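Hemoglobin subunit beta (PDB 3MKB) probably carries oxygen in shark blood, binding it at a heme iron within a globin fold as the beta subunit of a tetrameric hemoglobin. Local coordinates at residues B[27-32]-B[48-53]. Residues are numbered along the deposited sequence; the frame is centred on the assembly and turned at random.
With HEM (protoporphyrin IX containing Fe), chain F.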
loop_
_atom_site.group_PDB
_atom_site.type_symbol
_atom_site.label_atom_id
_atom_site.label_comp_id
_atom_site.label_asym_id
_atom_site.label_seq_id
_atom_site.Cartn_x
_atom_site.Cartn_y
_atom_site.Cartn_z
ATOM N N ALA B 27 -5.633 20.686 -7.296
ATOM C CA ALA B 27 -5.184 19.319 -6.872
ATOM C C ALA B 27 -3.728 19.305 -6.352
ATOM O O ALA B 27 -3.420 18.669 -5.346
ATOM C CB ALA B 27 -5.355 18.285 -7.981
ATOM N N LEU B 28 -2.843 19.966 -7.098
ATOM C CA LEU B 28 -1.461 20.137 -6.716
ATOM C C LEU B 28 -1.346 20.811 -5.336
ATOM O O LEU B 28 -0.565 20.349 -4.453
ATOM C CB LEU B 28 -0.762 20.978 -7.809
ATOM C CG LEU B 28 0.603 20.691 -8.405
ATOM C CD1 LEU B 28 1.634 21.781 -7.996
ATOM C CD2 LEU B 28 1.180 19.259 -8.222
ATOM N N GLU B 29 -2.095 21.908 -5.170
ATOM C CA GLU B 29 -2.100 22.698 -3.924
ATOM C C GLU B 29 -2.577 21.847 -2.755
ATOM O O GLU B 29 -1.976 21.847 -1.652
ATOM C CB GLU B 29 -2.953 23.991 -4.076
ATOM C CG GLU B 29 -2.238 25.048 -4.954
ATOM C CD GLU B 29 -3.129 26.244 -5.370
ATOM O OE1 GLU B 29 -4.391 26.179 -5.247
ATOM O OE2 GLU B 29 -2.535 27.220 -5.874
ATOM N N ARG B 30 -3.638 21.088 -3.005
ATOM C CA ARG B 30 -4.144 20.162 -2.038
ATOM C C ARG B 30 -3.141 19.117 -1.643
ATOM O O ARG B 30 -2.958 18.824 -0.435
ATOM C CB ARG B 30 -5.423 19.483 -2.573
ATOM C CG ARG B 30 -6.078 18.458 -1.598
ATOM C CD ARG B 30 -7.435 17.923 -2.229
ATOM N NE ARG B 30 -8.339 19.035 -2.500
ATOM C CZ ARG B 30 -9.199 19.536 -1.607
ATOM N NH1 ARG B 30 -9.282 19.005 -0.388
ATOM N NH2 ARG B 30 -9.976 20.569 -1.931
ATOM N N MET B 31 -2.501 18.525 -2.651
ATOM C CA MET B 31 -1.528 17.449 -2.409
ATOM C C MET B 31 -0.402 17.981 -1.513
ATOM O O MET B 31 0.035 17.300 -0.612
ATOM C CB MET B 31 -0.962 16.937 -3.723
ATOM C CG MET B 31 0.087 15.807 -3.565
ATOM S SD MET B 31 0.991 15.578 -5.109
ATOM C CE MET B 31 1.815 17.173 -5.273
ATOM N N PHE B 32 -0.000 19.228 -1.716
ATOM C CA PHE B 32 1.009 19.851 -0.814
ATOM C C PHE B 32 0.633 19.978 0.648
ATOM O O PHE B 32 1.531 20.008 1.506
ATOM C CB PHE B 32 1.396 21.253 -1.305
ATOM C CG PHE B 32 2.069 21.257 -2.627
ATOM C CD1 PHE B 32 2.730 20.165 -3.074
ATOM C CD2 PHE B 32 2.086 22.404 -3.404
ATOM C CE1 PHE B 32 3.363 20.194 -4.350
ATOM C CE2 PHE B 32 2.696 22.433 -4.623
ATOM C CZ PHE B 32 3.339 21.357 -5.094
ATOM N N PHE B 48 8.446 29.490 -8.625
ATOM C CA PHE B 48 7.478 28.375 -8.684
ATOM C C PHE B 48 6.003 28.770 -8.494
ATOM O O PHE B 48 5.640 29.378 -7.480
ATOM C CB PHE B 48 7.831 27.239 -7.700
ATOM C CG PHE B 48 6.703 26.235 -7.500
ATOM C CD1 PHE B 48 5.847 26.342 -6.406
ATOM C CD2 PHE B 48 6.497 25.205 -8.420
ATOM C CE1 PHE B 48 4.808 25.430 -6.212
ATOM C CE2 PHE B 48 5.465 24.287 -8.245
ATOM C CZ PHE B 48 4.622 24.394 -7.136
ATOM N N SER B 49 5.176 28.352 -9.464
ATOM C CA SER B 49 3.725 28.515 -9.461
ATOM C C SER B 49 3.026 27.151 -9.646
ATOM O O SER B 49 3.291 26.414 -10.621
ATOM C CB SER B 49 3.317 29.500 -10.570
ATOM O OG SER B 49 1.910 29.541 -10.769
ATOM N N ALA B 50 2.162 26.807 -8.686
ATOM C CA ALA B 50 1.332 25.573 -8.763
ATOM C C ALA B 50 0.554 25.532 -10.091
ATOM O O ALA B 50 0.403 24.476 -10.741
ATOM C CB ALA B 50 0.352 25.531 -7.611
ATOM N N SER B 51 0.085 26.720 -10.471
ATOM C CA SER B 51 -0.724 26.905 -11.646
ATOM C C SER B 51 0.094 26.538 -12.873
ATOM O O SER B 51 -0.364 25.787 -13.718
ATOM C CB SER B 51 -1.269 28.335 -11.681
ATOM O OG SER B 51 -1.798 28.669 -12.953
ATOM N N ILE B 52 1.331 27.011 -12.945
ATOM C CA ILE B 52 2.214 26.627 -14.062
ATOM C C ILE B 52 2.437 25.136 -14.124
ATOM O O ILE B 52 2.521 24.532 -15.199
ATOM C CB ILE B 52 3.618 27.207 -13.889
ATOM C CG1 ILE B 52 3.541 28.658 -13.465
ATOM C CG2 ILE B 52 4.397 26.994 -15.128
ATOM C CD1 ILE B 52 3.213 29.621 -14.563
ATOM N N HIS B 53 2.577 24.523 -12.956
ATOM C CA HIS B 53 2.868 23.115 -12.975
ATOM C C HIS B 53 1.660 22.303 -13.421
ATOM O O HIS B 53 1.797 21.314 -14.147
ATOM C CB HIS B 53 3.412 22.620 -11.654
ATOM C CG HIS B 53 3.847 21.194 -11.735
ATOM N ND1 HIS B 53 5.108 20.831 -12.157
ATOM C CD2 HIS B 53 3.160 20.044 -11.548
ATOM C CE1 HIS B 53 5.187 19.511 -12.190
ATOM N NE2 HIS B 53 4.019 19.011 -11.823
HETATM C CHA HEM F . 7.349 17.623 -15.125
HETATM C CHB HEM F . 3.360 15.142 -16.223
HETATM C CHC HEM F . 3.215 13.666 -11.674
HETATM C CHD HEM F . 7.087 16.385 -10.462
HETATM C C1A HEM F . 6.339 16.999 -15.788
HETATM C C2A HEM F . 6.180 17.037 -17.204
HETATM C C3A HEM F . 5.077 16.375 -17.499
HETATM C C4A HEM F . 4.516 15.892 -16.289
HETATM C CMA HEM F . 4.511 16.159 -18.919
HETATM C CAA HEM F . 7.103 17.759 -18.212
HETATM C CBA HEM F . 8.303 16.888 -18.561
HETATM C CGA HEM F . 9.091 17.587 -19.656
HETATM O O1A HEM F . 8.689 17.517 -20.845
HETATM O O2A HEM F . 10.116 18.216 -19.342
HETATM C C1B HEM F . 2.930 14.516 -15.106
HETATM C C2B HEM F . 1.756 13.656 -14.982
HETATM C C3B HEM F . 1.734 13.263 -13.695
HETATM C C4B HEM F . 2.879 13.850 -12.986
HETATM C CMB HEM F . 0.713 13.260 -16.078
HETATM C CAB HEM F . 0.694 12.332 -13.052
HETATM C CBB HEM F . 1.196 11.278 -12.394
HETATM C C1C HEM F . 4.228 14.298 -10.948
HETATM C C2C HEM F . 4.428 14.245 -9.517
HETATM C C3C HEM F . 5.462 15.008 -9.199
HETATM C C4C HEM F . 5.995 15.558 -10.405
HETATM C CMC HEM F . 3.591 13.495 -8.479
HETATM C CAC HEM F . 6.054 15.237 -7.788
HETATM C CBC HEM F . 5.263 15.434 -6.707
HETATM C C1D HEM F . 7.487 17.033 -11.587
HETATM C C2D HEM F . 8.529 18.036 -11.689
HETATM C C3D HEM F . 8.576 18.404 -13.160
HETATM C C4D HEM F . 7.572 17.599 -13.795
HETATM C CMD HEM F . 9.396 18.623 -10.558
HETATM C CAD HEM F . 9.477 19.429 -13.892
HETATM C CBD HEM F . 8.922 20.828 -13.757
HETATM C CGD HEM F . 10.030 21.751 -14.287
HETATM O O1D HEM F . 9.803 22.398 -15.344
HETATM O O2D HEM F . 11.162 21.870 -13.696
HETATM N NA HEM F . 5.295 16.286 -15.225
HETATM N NB HEM F . 3.577 14.593 -13.901
HETATM N NC HEM F . 5.216 15.118 -11.473
HETATM N ND HEM F . 6.972 16.798 -12.845
HETATM FE FE HEM F . 5.337 15.592 -13.323
HETATM O O HOH W 1 3.870 17.020 -12.511
#
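Phe32 and Phe48 meet tip to tip, each ring offering its edge to the other, with Phe32 CE2 3.7 Å from Phe48 CZ. The edge of the Phe48 ring also takes a methyl of Leu28: Leu28 CD1 lies 4.1 Å from Phe48 CZ. One face of each ring has a backbone atom of its own segment near the rim: Leu28 O sits 3.3 Å above the plane of Phe32, and Ala50 N lies off-centre over Phe48. Phe48 has CG anti to its backbone N (chi1 167°), which swings the ring beside its own carbonyl carbon, forward toward Ala50 N. The His53 ring presents an edge to the heme, while Leu28 approaches it obliquely, the two side chains crossing at about a right angle. Phe42 touches all three rings.

These are the B and E helices of the globin fold. Ala50, being small, lets Leu28 CD1 come to 3.9 Å from Ala50 CA, wedging between Ala50, Phe48 and His53. On the outer side the extended chain of Glu29 runs past Ala50, and Glu29 CG touches Ala50 CB at 3.7 Å. Ser49 is the N-cap of helix 50-65, its OG accepting a weak bond from Ile52 N (3.4 Å, 162° at the hydrogen).

His53 occupies the distal position of the heme pocket, as in other globins. The heme iron itself carries a bound water at 2.2 Å. An alanine in place of His53 would probably open a gap between Leu28 and the porphyrin and uncover that side of the heme. Leu28 also packs on Leu96 of helix 93-108, and Arg30, on the same helix as Leu28, forms a salt bridge with Glu103 and a hydrogen bond to His121 of the alpha subunit.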